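PDB 6HND: aromatic-amino-acid:2-oxoglutarate transaminase from Candida albicans, which probably catalyses the pyridoxal-phosphate-dependent transfer of amino groups between aromatic amino acids, perhaps also 2-aminoadipate, and 2-oxo acids. Local coordinates for residues 110-115 and 381-386; 192-197 and 243-248; 410-415 and 497-502; 459-464 and 513-518. All blocks are in the same frame, centred on the assembly; numbering follows the deposited sequence.

Contact 1 of 4, residues 110-115 and 381-386; sequences VHISRH and VNNVIQ
Val110 and Ile112, alternate residues of strand 110-113, face Asn383 and Val384 on helix 381-386. The axes of these short segments pass 8.8 Å apart and run at 134°, and the backbones draw nearest where the CA atoms of Val110 and Val384 lie 6.3 Å apart. Val110 sets its two methyls against the helix backbone at Asn383 and Val384: CG1 lies 3.9 Å from Asn383 O, and CG2 reaches Val384 CA at 4.2 Å. Ile112 forks around the amide of Asn383, its CG1 and CG2 each 3.9 Å from ND2. That nitrogen donates to Ile122 O, and it makes only a weak bond to a water, which in turn donates to His111 O. On the other end of the amide, Asn383 OD1 accepts from Asn382 ND2 at 2.9 Å, with the donor in the carbonyl plane. Bonds at both ends therefore fix the rotation of a buried amide whose flank is covered by isoleucine carbon. Beyond the contact, strand 109-113 pairs antiparallel with strand 53-60, whose Val58 and Leu60 also touch Val384, while helix 137-151 packs against Asn382 and Ile385 of helix 375-388.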
# COMPACT_ATOMS: atom_id res chain seq x y z
N VAL B 110 -17.22 13.51 -14.21
CA VAL B 110 -17.17 14.04 -12.82
C VAL B 110 -15.99 15.02 -12.75
O VAL B 110 -14.88 14.69 -13.20
CB VAL B 110 -17.06 12.88 -11.83
CG1 VAL B 110 -16.93 13.33 -10.38
CG2 VAL B 110 -18.24 11.93 -11.99
N HIS B 111 -16.24 16.21 -12.22
CA HIS B 111 -15.20 17.24 -11.99
C HIS B 111 -14.81 17.21 -10.51
O HIS B 111 -15.70 17.32 -9.62
CB HIS B 111 -15.71 18.62 -12.43
CG HIS B 111 -14.70 19.68 -12.26
ND1 HIS B 111 -13.74 19.91 -13.21
CD2 HIS B 111 -14.46 20.54 -11.23
CE1 HIS B 111 -12.95 20.90 -12.80
NE2 HIS B 111 -13.37 21.30 -11.58
N ILE B 112 -13.52 17.05 -10.25
CA ILE B 112 -12.95 17.04 -8.87
C ILE B 112 -12.20 18.35 -8.69
O ILE B 112 -11.15 18.52 -9.34
CB ILE B 112 -12.06 15.81 -8.64
CG1 ILE B 112 -12.80 14.50 -8.96
CG2 ILE B 112 -11.49 15.85 -7.22
CD1 ILE B 112 -11.97 13.25 -8.84
N SER B 113 -12.73 19.24 -7.86
CA SER B 113 -12.18 20.61 -7.62
C SER B 113 -11.22 20.60 -6.42
O SER B 113 -11.27 19.65 -5.59
CB SER B 113 -13.33 21.60 -7.43
OG SER B 113 -14.20 21.17 -6.39
N ARG B 114 -10.41 21.64 -6.31
CA ARG B 114 -9.49 21.85 -5.17
C ARG B 114 -10.30 21.80 -3.87
O ARG B 114 -9.83 21.14 -2.92
CB ARG B 114 -8.72 23.16 -5.31
CG ARG B 114 -7.65 23.38 -4.25
CD ARG B 114 -6.95 24.71 -4.44
NE ARG B 114 -6.11 24.70 -5.64
CZ ARG B 114 -4.85 24.25 -5.70
NH1 ARG B 114 -4.23 23.80 -4.63
NH2 ARG B 114 -4.20 24.28 -6.85
N HIS B 115 -11.48 22.42 -3.84
CA HIS B 115 -12.28 22.62 -2.60
C HIS B 115 -13.72 22.18 -2.81
O HIS B 115 -14.27 22.51 -3.87
CB HIS B 115 -12.27 24.09 -2.13
CG HIS B 115 -10.90 24.62 -1.84
ND1 HIS B 115 -10.20 24.27 -0.71
CD2 HIS B 115 -10.12 25.48 -2.53
CE1 HIS B 115 -9.06 24.91 -0.70
NE2 HIS B 115 -8.96 25.64 -1.82
N VAL B 381 -12.31 7.50 -6.88
CA VAL B 381 -13.29 6.38 -6.78
C VAL B 381 -14.51 6.87 -5.99
O VAL B 381 -15.66 6.59 -6.43
CB VAL B 381 -12.67 5.09 -6.21
CG1 VAL B 381 -13.74 4.10 -5.80
CG2 VAL B 381 -11.69 4.46 -7.19
N ASN B 382 -14.30 7.60 -4.89
CA ASN B 382 -15.42 8.09 -4.06
C ASN B 382 -16.30 9.04 -4.90
O ASN B 382 -17.54 8.86 -4.92
CB ASN B 382 -14.94 8.78 -2.79
CG ASN B 382 -16.08 9.39 -2.01
OD1 ASN B 382 -16.71 8.73 -1.20
ND2 ASN B 382 -16.33 10.66 -2.26
N ASN B 383 -15.69 10.01 -5.58
CA ASN B 383 -16.46 11.08 -6.27
C ASN B 383 -17.19 10.46 -7.46
O ASN B 383 -18.32 10.87 -7.74
CB ASN B 383 -15.55 12.26 -6.59
CG ASN B 383 -15.11 12.97 -5.32
OD1 ASN B 383 -15.20 12.40 -4.22
ND2 ASN B 383 -14.60 14.18 -5.47
N VAL B 384 -16.61 9.46 -8.12
CA VAL B 384 -17.27 8.81 -9.29
C VAL B 384 -18.53 8.11 -8.76
O VAL B 384 -19.60 8.29 -9.39
CB VAL B 384 -16.31 7.87 -10.06
CG1 VAL B 384 -17.07 6.92 -10.99
CG2 VAL B 384 -15.24 8.65 -10.82
N ILE B 385 -18.42 7.40 -7.63
CA ILE B 385 -19.55 6.60 -7.05
C ILE B 385 -20.64 7.55 -6.54
O ILE B 385 -21.80 7.32 -6.89
CB ILE B 385 -19.05 5.58 -5.99
CG1 ILE B 385 -18.43 4.37 -6.66
CG2 ILE B 385 -20.17 5.13 -5.06
CD1 ILE B 385 -17.72 3.46 -5.74
N GLN B 386 -20.27 8.62 -5.84
CA GLN B 386 -21.23 9.56 -5.21
C GLN B 386 -21.85 10.49 -6.28
O GLN B 386 -23.08 10.67 -6.26
CB GLN B 386 -20.54 10.33 -4.07
CG GLN B 386 -21.23 10.22 -2.70
CD GLN B 386 -20.77 9.11 -1.77
OE1 GLN B 386 -21.46 8.11 -1.60
NE2 GLN B 386 -19.65 9.29 -1.06
O HOH W 1 -16.19 15.80 -7.67

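Contact 2 of 4, residues 192-197 and 243-248; sequences SPFLRF and ALYTIA
Phe194, in the first turn of helix 193-197, stacks face to face on Tyr245 of strand 243-246. Its CG stands anti to the backbone N (chi1 -178°), which sends the ring out from the helix to the strand. From the root outward, CB lies 3.5 Å from Tyr245 CE2, and CG is closer still, 3.4 Å from the same atom. CD2 sits 3.5 Å from Tyr245 CD2, whereas CD1 lies over the middle of the tyrosine ring. Farther out, CE2 is 3.8 Å from Tyr245 CD2, CE1 comes to 3.9 Å from Tyr245 CG, and the tip atom CZ ends 3.8 Å from Tyr245 CB, whose CH-pi contact falls over the phenylalanine face. The two side chains thus run past each other in opposite directions, root against tip, with centroids 3.9 Å apart and planes at 17°. At the far end of the tyrosine, OH is hydrogen-bonded to Asp280 of the pyridoxal phosphate pocket, a bond that probably helps to fix the ring against the stack. Ile247 on the same segment contacts the cofactor. A helix packed on the central, largely parallel sheet, through a strand residue close to the cofactor, is in keeping with the large domain of fold-type I pyridoxal phosphate enzymes.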
# COMPACT_ATOMS: atom_id res chain seq x y z
N SER B 192 -4.11 -18.95 -3.98
CA SER B 192 -2.68 -19.23 -3.66
C SER B 192 -1.99 -18.09 -2.91
O SER B 192 -1.29 -18.34 -1.94
CB SER B 192 -1.90 -19.56 -4.92
OG SER B 192 -2.26 -20.85 -5.37
N PRO B 193 -2.10 -16.81 -3.31
CA PRO B 193 -1.35 -15.77 -2.62
C PRO B 193 -1.70 -15.72 -1.12
O PRO B 193 -0.82 -15.39 -0.33
CB PRO B 193 -1.69 -14.51 -3.43
CG PRO B 193 -2.01 -15.05 -4.81
CD PRO B 193 -2.81 -16.29 -4.49
N PHE B 194 -2.91 -16.12 -0.73
CA PHE B 194 -3.31 -16.18 0.70
C PHE B 194 -2.26 -16.92 1.55
O PHE B 194 -1.96 -16.51 2.71
CB PHE B 194 -4.67 -16.85 0.88
CG PHE B 194 -5.06 -16.86 2.32
CD1 PHE B 194 -5.56 -15.72 2.89
CD2 PHE B 194 -4.81 -17.96 3.11
CE1 PHE B 194 -5.84 -15.67 4.24
CE2 PHE B 194 -5.09 -17.91 4.47
CZ PHE B 194 -5.61 -16.77 5.03
N LEU B 195 -1.72 -18.02 1.04
CA LEU B 195 -0.74 -18.82 1.80
C LEU B 195 0.52 -17.99 2.10
O LEU B 195 1.20 -18.30 3.11
CB LEU B 195 -0.42 -20.09 1.01
CG LEU B 195 -1.63 -20.97 0.74
CD1 LEU B 195 -1.26 -22.09 -0.23
CD2 LEU B 195 -2.22 -21.52 2.03
N ARG B 196 0.84 -16.98 1.30
CA ARG B 196 2.00 -16.11 1.61
C ARG B 196 1.70 -15.32 2.90
O ARG B 196 2.60 -15.16 3.75
CB ARG B 196 2.27 -15.18 0.43
CG ARG B 196 2.77 -15.91 -0.81
CD ARG B 196 3.04 -14.86 -1.89
NE ARG B 196 3.97 -15.28 -2.93
CZ ARG B 196 5.30 -15.10 -2.91
NH1 ARG B 196 5.91 -14.52 -1.89
NH2 ARG B 196 6.02 -15.51 -3.95
N PHE B 197 0.46 -14.85 3.04
CA PHE B 197 0.02 -13.99 4.17
C PHE B 197 -0.10 -14.85 5.43
O PHE B 197 0.31 -14.37 6.49
CB PHE B 197 -1.30 -13.30 3.86
CG PHE B 197 -1.46 -12.80 2.45
CD1 PHE B 197 -0.39 -12.19 1.79
CD2 PHE B 197 -2.69 -12.87 1.81
CE1 PHE B 197 -0.55 -11.72 0.50
CE2 PHE B 197 -2.85 -12.37 0.52
CZ PHE B 197 -1.77 -11.82 -0.14
N ALA B 243 -8.60 -20.27 12.72
CA ALA B 243 -9.46 -19.57 11.74
C ALA B 243 -9.78 -20.45 10.53
O ALA B 243 -9.18 -21.52 10.37
CB ALA B 243 -8.79 -18.28 11.32
N LEU B 244 -10.77 -20.03 9.75
CA LEU B 244 -11.11 -20.61 8.42
C LEU B 244 -11.12 -19.47 7.40
O LEU B 244 -11.74 -18.43 7.69
CB LEU B 244 -12.47 -21.32 8.49
CG LEU B 244 -13.10 -21.65 7.14
CD1 LEU B 244 -12.43 -22.88 6.53
CD2 LEU B 244 -14.61 -21.85 7.29
N TYR B 245 -10.39 -19.66 6.30
CA TYR B 245 -10.39 -18.77 5.12
C TYR B 245 -11.28 -19.44 4.08
O TYR B 245 -10.89 -20.50 3.64
CB TYR B 245 -8.96 -18.56 4.59
CG TYR B 245 -8.88 -17.91 3.24
CD1 TYR B 245 -9.58 -16.75 2.97
CD2 TYR B 245 -8.11 -18.45 2.21
CE1 TYR B 245 -9.51 -16.12 1.74
CE2 TYR B 245 -8.03 -17.84 0.97
CZ TYR B 245 -8.74 -16.67 0.74
OH TYR B 245 -8.69 -16.03 -0.45
N THR B 246 -12.41 -18.84 3.75
CA THR B 246 -13.37 -19.37 2.75
C THR B 246 -13.75 -18.27 1.76
O THR B 246 -14.14 -17.18 2.17
CB THR B 246 -14.59 -20.00 3.45
OG1 THR B 246 -15.56 -20.38 2.47
CG2 THR B 246 -15.21 -19.06 4.47
N ILE B 247 -13.65 -18.59 0.48
CA ILE B 247 -14.17 -17.80 -0.65
C ILE B 247 -15.56 -18.39 -0.94
O ILE B 247 -15.70 -19.25 -1.86
CB ILE B 247 -13.17 -17.88 -1.83
CG1 ILE B 247 -11.74 -17.60 -1.36
CG2 ILE B 247 -13.59 -16.95 -2.96
CD1 ILE B 247 -10.67 -18.22 -2.22
N ALA B 248 -16.56 -18.01 -0.12
CA ALA B 248 -17.79 -18.81 0.09
C ALA B 248 -18.65 -18.73 -1.17
O ALA B 248 -19.26 -19.76 -1.54
CB ALA B 248 -18.56 -18.38 1.33

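Contact 3 of 4, residues 410-415 and 497-502; sequences KDLLLY and NNDEEI
Leu412 and Leu413 of helix 410-415 receive Ile502 from the first turn of helix 499-518, with Asp499 at the margin. CG2 of Ile502 does most of the touching: it lies 3.6 Å from Leu413 N, 3.9 Å from Leu413 CB and 4.0 Å from Leu412 CD2. Lying anti to its own backbone N, this branch presses on the helix backbone at Leu413 as well as on side chains. The Leu412 side chain crosses those of Asp499 and Ile502 at about a right angle, and its CD2 methyl rests 3.6 Å from Asp499 CB. The carboxylate atoms CG and OD1 of Asp499 follow, each 3.8 Å from Leu412 CD2.

The next shell sets the start of the second helix. Asn498 is the N-cap, and its OD1 accepts from Glu501 N at 3.0 Å. The carboxylate of Glu501 turns back over the residue before the cap: Asn497 N donates to OE1 at 2.9 Å from above the carboxylate plane, and Asn497 ND2 meets the syn lone pair of OE2 at 3.1 Å. Farther out, Leu413 packs on Leu41 of the second subunit, and Asn497 OD1 bonds to Asn47 of that subunit. The contact between the segments is thus mainly aliphatic, and the polar bonds described here shape the helix start and reach the second subunit.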
# COMPACT_ATOMS: atom_id res chain seq x y z
N LYS B 410 -20.54 -16.32 -19.30
CA LYS B 410 -20.45 -17.66 -18.67
C LYS B 410 -21.22 -18.69 -19.52
O LYS B 410 -20.68 -19.80 -19.77
CB LYS B 410 -20.95 -17.66 -17.23
CG LYS B 410 -20.88 -19.02 -16.56
CD LYS B 410 -22.19 -19.77 -16.63
CE LYS B 410 -23.21 -19.25 -15.64
NZ LYS B 410 -24.41 -20.11 -15.61
N ASP B 411 -22.43 -18.34 -19.94
CA ASP B 411 -23.31 -19.28 -20.70
C ASP B 411 -22.70 -19.58 -22.08
O ASP B 411 -22.76 -20.76 -22.52
CB ASP B 411 -24.73 -18.72 -20.82
CG ASP B 411 -25.45 -18.63 -19.49
OD1 ASP B 411 -25.01 -19.31 -18.51
OD2 ASP B 411 -26.43 -17.86 -19.45
N LEU B 412 -22.15 -18.57 -22.74
CA LEU B 412 -21.47 -18.71 -24.05
C LEU B 412 -20.35 -19.75 -23.91
O LEU B 412 -20.38 -20.77 -24.63
CB LEU B 412 -20.93 -17.34 -24.45
CG LEU B 412 -20.72 -17.11 -25.94
CD1 LEU B 412 -22.04 -17.27 -26.71
CD2 LEU B 412 -20.11 -15.73 -26.16
N LEU B 413 -19.42 -19.54 -22.98
CA LEU B 413 -18.28 -20.48 -22.77
C LEU B 413 -18.84 -21.89 -22.52
O LEU B 413 -18.27 -22.85 -23.07
CB LEU B 413 -17.42 -20.00 -21.61
CG LEU B 413 -16.29 -20.94 -21.21
CD1 LEU B 413 -15.31 -21.10 -22.37
CD2 LEU B 413 -15.60 -20.44 -19.95
N LEU B 414 -19.89 -21.99 -21.70
CA LEU B 414 -20.53 -23.30 -21.38
C LEU B 414 -21.14 -23.91 -22.66
O LEU B 414 -20.97 -25.13 -22.83
CB LEU B 414 -21.56 -23.16 -20.24
CG LEU B 414 -21.06 -23.66 -18.88
CD1 LEU B 414 -19.96 -22.76 -18.34
CD2 LEU B 414 -22.18 -23.76 -17.87
N TYR B 415 -21.81 -23.12 -23.50
CA TYR B 415 -22.35 -23.56 -24.82
C TYR B 415 -21.17 -24.09 -25.66
O TYR B 415 -21.17 -25.27 -26.05
CB TYR B 415 -23.12 -22.42 -25.50
CG TYR B 415 -23.67 -22.74 -26.87
CD1 TYR B 415 -24.82 -23.51 -27.01
CD2 TYR B 415 -23.06 -22.26 -28.02
CE1 TYR B 415 -25.32 -23.82 -28.26
CE2 TYR B 415 -23.56 -22.56 -29.28
CZ TYR B 415 -24.69 -23.35 -29.40
OH TYR B 415 -25.20 -23.67 -30.63
N ASN B 497 -12.05 -10.16 -25.18
CA ASN B 497 -12.49 -8.86 -25.77
C ASN B 497 -13.92 -8.96 -26.33
O ASN B 497 -14.61 -7.93 -26.37
CB ASN B 497 -11.55 -8.37 -26.89
CG ASN B 497 -10.14 -8.12 -26.39
OD1 ASN B 497 -9.93 -7.25 -25.55
ND2 ASN B 497 -9.18 -8.89 -26.87
N ASN B 498 -14.35 -10.15 -26.75
CA ASN B 498 -15.63 -10.34 -27.49
C ASN B 498 -16.07 -11.82 -27.46
O ASN B 498 -15.26 -12.71 -27.10
CB ASN B 498 -15.52 -9.80 -28.94
CG ASN B 498 -14.32 -10.33 -29.70
OD1 ASN B 498 -14.19 -11.54 -29.89
ND2 ASN B 498 -13.43 -9.44 -30.14
N ASP B 499 -17.32 -12.03 -27.85
CA ASP B 499 -18.00 -13.35 -27.96
C ASP B 499 -17.19 -14.28 -28.87
O ASP B 499 -17.14 -15.49 -28.57
CB ASP B 499 -19.41 -13.17 -28.52
CG ASP B 499 -20.32 -12.30 -27.67
OD1 ASP B 499 -19.93 -11.95 -26.57
OD2 ASP B 499 -21.42 -11.99 -28.13
N GLU B 500 -16.61 -13.76 -29.95
CA GLU B 500 -15.82 -14.58 -30.92
C GLU B 500 -14.65 -15.24 -30.17
O GLU B 500 -14.41 -16.46 -30.37
CB GLU B 500 -15.36 -13.73 -32.11
CG GLU B 500 -16.51 -13.25 -33.00
CD GLU B 500 -17.36 -12.12 -32.44
OE1 GLU B 500 -16.78 -11.10 -31.98
OE2 GLU B 500 -18.62 -12.24 -32.45
N GLU B 501 -13.96 -14.49 -29.30
CA GLU B 501 -12.80 -15.04 -28.54
C GLU B 501 -13.29 -16.10 -27.55
O GLU B 501 -12.56 -17.07 -27.34
CB GLU B 501 -12.03 -13.95 -27.83
CG GLU B 501 -11.17 -13.14 -28.78
CD GLU B 501 -10.52 -11.94 -28.11
OE1 GLU B 501 -10.48 -11.92 -26.84
OE2 GLU B 501 -10.08 -11.02 -28.86
N ILE B 502 -14.49 -15.93 -26.99
CA ILE B 502 -15.02 -16.91 -26.00
C ILE B 502 -15.37 -18.21 -26.72
O ILE B 502 -14.94 -19.28 -26.23
CB ILE B 502 -16.21 -16.33 -25.23
CG1 ILE B 502 -15.70 -15.21 -24.30
CG2 ILE B 502 -16.95 -17.44 -24.48
CD1 ILE B 502 -16.77 -14.39 -23.65

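Contact 4 of 4, residues 459-464 and 513-518; sequences LWKLIS and VYEFFS
Two helices of the C-terminal part of the enzyme, 451-465 and 499-518, pack together here through the faces carrying Lys461 and Leu462 on one and Val513, Glu515 and Phe516 on the other. The axes of the short segments approach to 9.8 Å and run at 132°, an oblique, broadly antiparallel crossing. Lys461 lies at its centre. The chain bends at chi2 (51°) and carries the ammonium group across to Glu515, whose side chain it meets at about a right angle. A salt bridge joins Lys461 NZ to Glu515 OE1, but the modelled separation of 2.5 Å is very short and the oxygen crowds a neighbour, so the exact geometry is doubtful. Nearer the backbone, the lysine's CG lies 4.3 Å from Phe516 CB, adding a looser apolar contact. Leu462 extends the apolar side of the interface, its CD2 methyl reaching Val513 CG2 at 4.4 Å.

Further partners surround the charged groups. Lys461 NZ also donates to Phe523 O, and the ammonium makes a cation-pi contact with the Phe523 ring; Glu515 OE2 is bonded to Tyr465 OH, while OE1, less surely placed, also accepts from Asn519. These neighbours probably help to stabilise the buried lysine and its partly exposed carboxylate partner. On the far side of helix 451-465, Trp460 packs against Phe32 and bonds to Asp26 of the second subunit. Helices set beside a small antiparallel sheet, whose strand 488-492 supplies Phe489, which touches Leu462, are typical of the small domain of class I aminotransferases.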
# COMPACT_ATOMS: atom_id res chain seq x y z
N LEU B 459 -1.81 -30.12 -20.40
CA LEU B 459 -1.57 -28.65 -20.37
C LEU B 459 -0.70 -28.28 -21.58
O LEU B 459 -1.08 -27.34 -22.32
CB LEU B 459 -0.91 -28.24 -19.05
CG LEU B 459 -0.78 -26.72 -18.84
CD1 LEU B 459 -2.15 -26.05 -18.82
CD2 LEU B 459 0.00 -26.40 -17.57
N TRP B 460 0.41 -28.99 -21.81
CA TRP B 460 1.27 -28.76 -23.00
C TRP B 460 0.40 -28.79 -24.27
O TRP B 460 0.57 -27.90 -25.10
CB TRP B 460 2.40 -29.79 -23.09
CG TRP B 460 3.48 -29.58 -22.08
CD1 TRP B 460 3.82 -30.41 -21.05
CD2 TRP B 460 4.36 -28.45 -22.01
NE1 TRP B 460 4.87 -29.88 -20.36
CE2 TRP B 460 5.22 -28.67 -20.92
CE3 TRP B 460 4.51 -27.28 -22.77
CZ2 TRP B 460 6.21 -27.76 -20.56
CZ3 TRP B 460 5.48 -26.37 -22.40
CH2 TRP B 460 6.31 -26.61 -21.32
N LYS B 461 -0.53 -29.75 -24.39
CA LYS B 461 -1.44 -29.88 -25.56
C LYS B 461 -2.31 -28.62 -25.75
O LYS B 461 -2.47 -28.16 -26.90
CB LYS B 461 -2.34 -31.11 -25.38
CG LYS B 461 -2.96 -31.60 -26.68
CD LYS B 461 -1.92 -31.80 -27.77
CE LYS B 461 -2.33 -32.80 -28.81
NZ LYS B 461 -1.36 -32.80 -29.92
N LEU B 462 -2.91 -28.11 -24.67
CA LEU B 462 -3.74 -26.88 -24.71
C LEU B 462 -2.86 -25.72 -25.21
O LEU B 462 -3.31 -24.99 -26.12
CB LEU B 462 -4.30 -26.54 -23.32
CG LEU B 462 -5.23 -27.57 -22.67
CD1 LEU B 462 -5.81 -26.98 -21.40
CD2 LEU B 462 -6.35 -27.99 -23.58
N ILE B 463 -1.66 -25.56 -24.64
CA ILE B 463 -0.71 -24.47 -25.04
C ILE B 463 -0.44 -24.59 -26.54
O ILE B 463 -0.62 -23.58 -27.24
CB ILE B 463 0.58 -24.48 -24.20
CG1 ILE B 463 0.29 -24.22 -22.71
CG2 ILE B 463 1.58 -23.48 -24.76
CD1 ILE B 463 1.44 -24.58 -21.80
N SER B 464 -0.14 -25.80 -27.04
CA SER B 464 0.08 -26.07 -28.49
C SER B 464 -1.19 -25.76 -29.30
O SER B 464 -1.03 -25.25 -30.42
CB SER B 464 0.61 -27.45 -28.78
OG SER B 464 -0.31 -28.44 -28.41
N VAL B 513 -8.44 -31.34 -25.85
CA VAL B 513 -8.76 -32.46 -24.93
C VAL B 513 -9.15 -33.68 -25.77
O VAL B 513 -8.66 -34.80 -25.47
CB VAL B 513 -9.84 -32.14 -23.88
CG1 VAL B 513 -10.05 -33.34 -22.97
CG2 VAL B 513 -9.53 -30.91 -23.04
N TYR B 514 -10.00 -33.46 -26.78
CA TYR B 514 -10.43 -34.49 -27.75
C TYR B 514 -9.22 -35.20 -28.35
O TYR B 514 -9.17 -36.44 -28.30
CB TYR B 514 -11.27 -33.92 -28.89
CG TYR B 514 -11.80 -35.02 -29.78
CD1 TYR B 514 -12.85 -35.81 -29.34
CD2 TYR B 514 -11.21 -35.32 -31.00
CE1 TYR B 514 -13.32 -36.86 -30.11
CE2 TYR B 514 -11.68 -36.37 -31.78
CZ TYR B 514 -12.74 -37.15 -31.33
OH TYR B 514 -13.24 -38.20 -32.05
N GLU B 515 -8.27 -34.45 -28.91
CA GLU B 515 -7.07 -35.05 -29.54
C GLU B 515 -6.32 -35.83 -28.47
O GLU B 515 -5.88 -36.96 -28.75
CB GLU B 515 -6.15 -34.03 -30.20
CG GLU B 515 -5.21 -34.65 -31.23
CD GLU B 515 -3.88 -33.91 -31.42
OE1 GLU B 515 -2.81 -34.48 -31.04
OE2 GLU B 515 -3.91 -32.76 -31.93
N PHE B 516 -6.20 -35.27 -27.27
CA PHE B 516 -5.36 -35.87 -26.20
C PHE B 516 -5.94 -37.24 -25.85
O PHE B 516 -5.15 -38.22 -25.76
CB PHE B 516 -5.24 -34.91 -25.02
CG PHE B 516 -4.58 -35.49 -23.80
CD1 PHE B 516 -3.21 -35.57 -23.70
CD2 PHE B 516 -5.34 -35.90 -22.72
CE1 PHE B 516 -2.60 -36.10 -22.57
CE2 PHE B 516 -4.74 -36.42 -21.59
CZ PHE B 516 -3.37 -36.52 -21.52
N PHE B 517 -7.26 -37.32 -25.70
CA PHE B 517 -8.01 -38.58 -25.42
C PHE B 517 -7.91 -39.56 -26.60
O PHE B 517 -7.60 -40.76 -26.37
CB PHE B 517 -9.45 -38.27 -25.01
CG PHE B 517 -9.64 -38.12 -23.51
CD1 PHE B 517 -9.23 -36.96 -22.85
CD2 PHE B 517 -10.19 -39.15 -22.76
CE1 PHE B 517 -9.40 -36.83 -21.49
CE2 PHE B 517 -10.35 -39.03 -21.39
CZ PHE B 517 -9.96 -37.86 -20.76
N SER B 518 -8.12 -39.08 -27.84
CA SER B 518 -7.98 -39.88 -29.09
C SER B 518 -6.57 -40.49 -29.18
O SER B 518 -6.47 -41.65 -29.63
CB SER B 518 -8.29 -39.04 -30.31
OG SER B 518 -9.54 -38.36 -30.16

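In the fold
From the N terminus, contact 1 opens on strand 109-113 and closes 266 residues later on helix 375-388, bringing an early two-stranded sheet against that helix. Contact 2 opens and closes within this span, joining helix 193-200 to strand 243-246 of the central seven-stranded sheet; its nearest atoms are about 20 Å from those of contact 1. Contact 3 begins on helix 392-418, the next helix after the one in contact 1, and ends at the start of helix 499-518. Contact 4 begins before that closure, on helix 451-465, and ends nearer the C terminus of helix 499-518, so contacts 3 and 4 cross along the chain. Their shared helix links them, with centres about 20 Å apart.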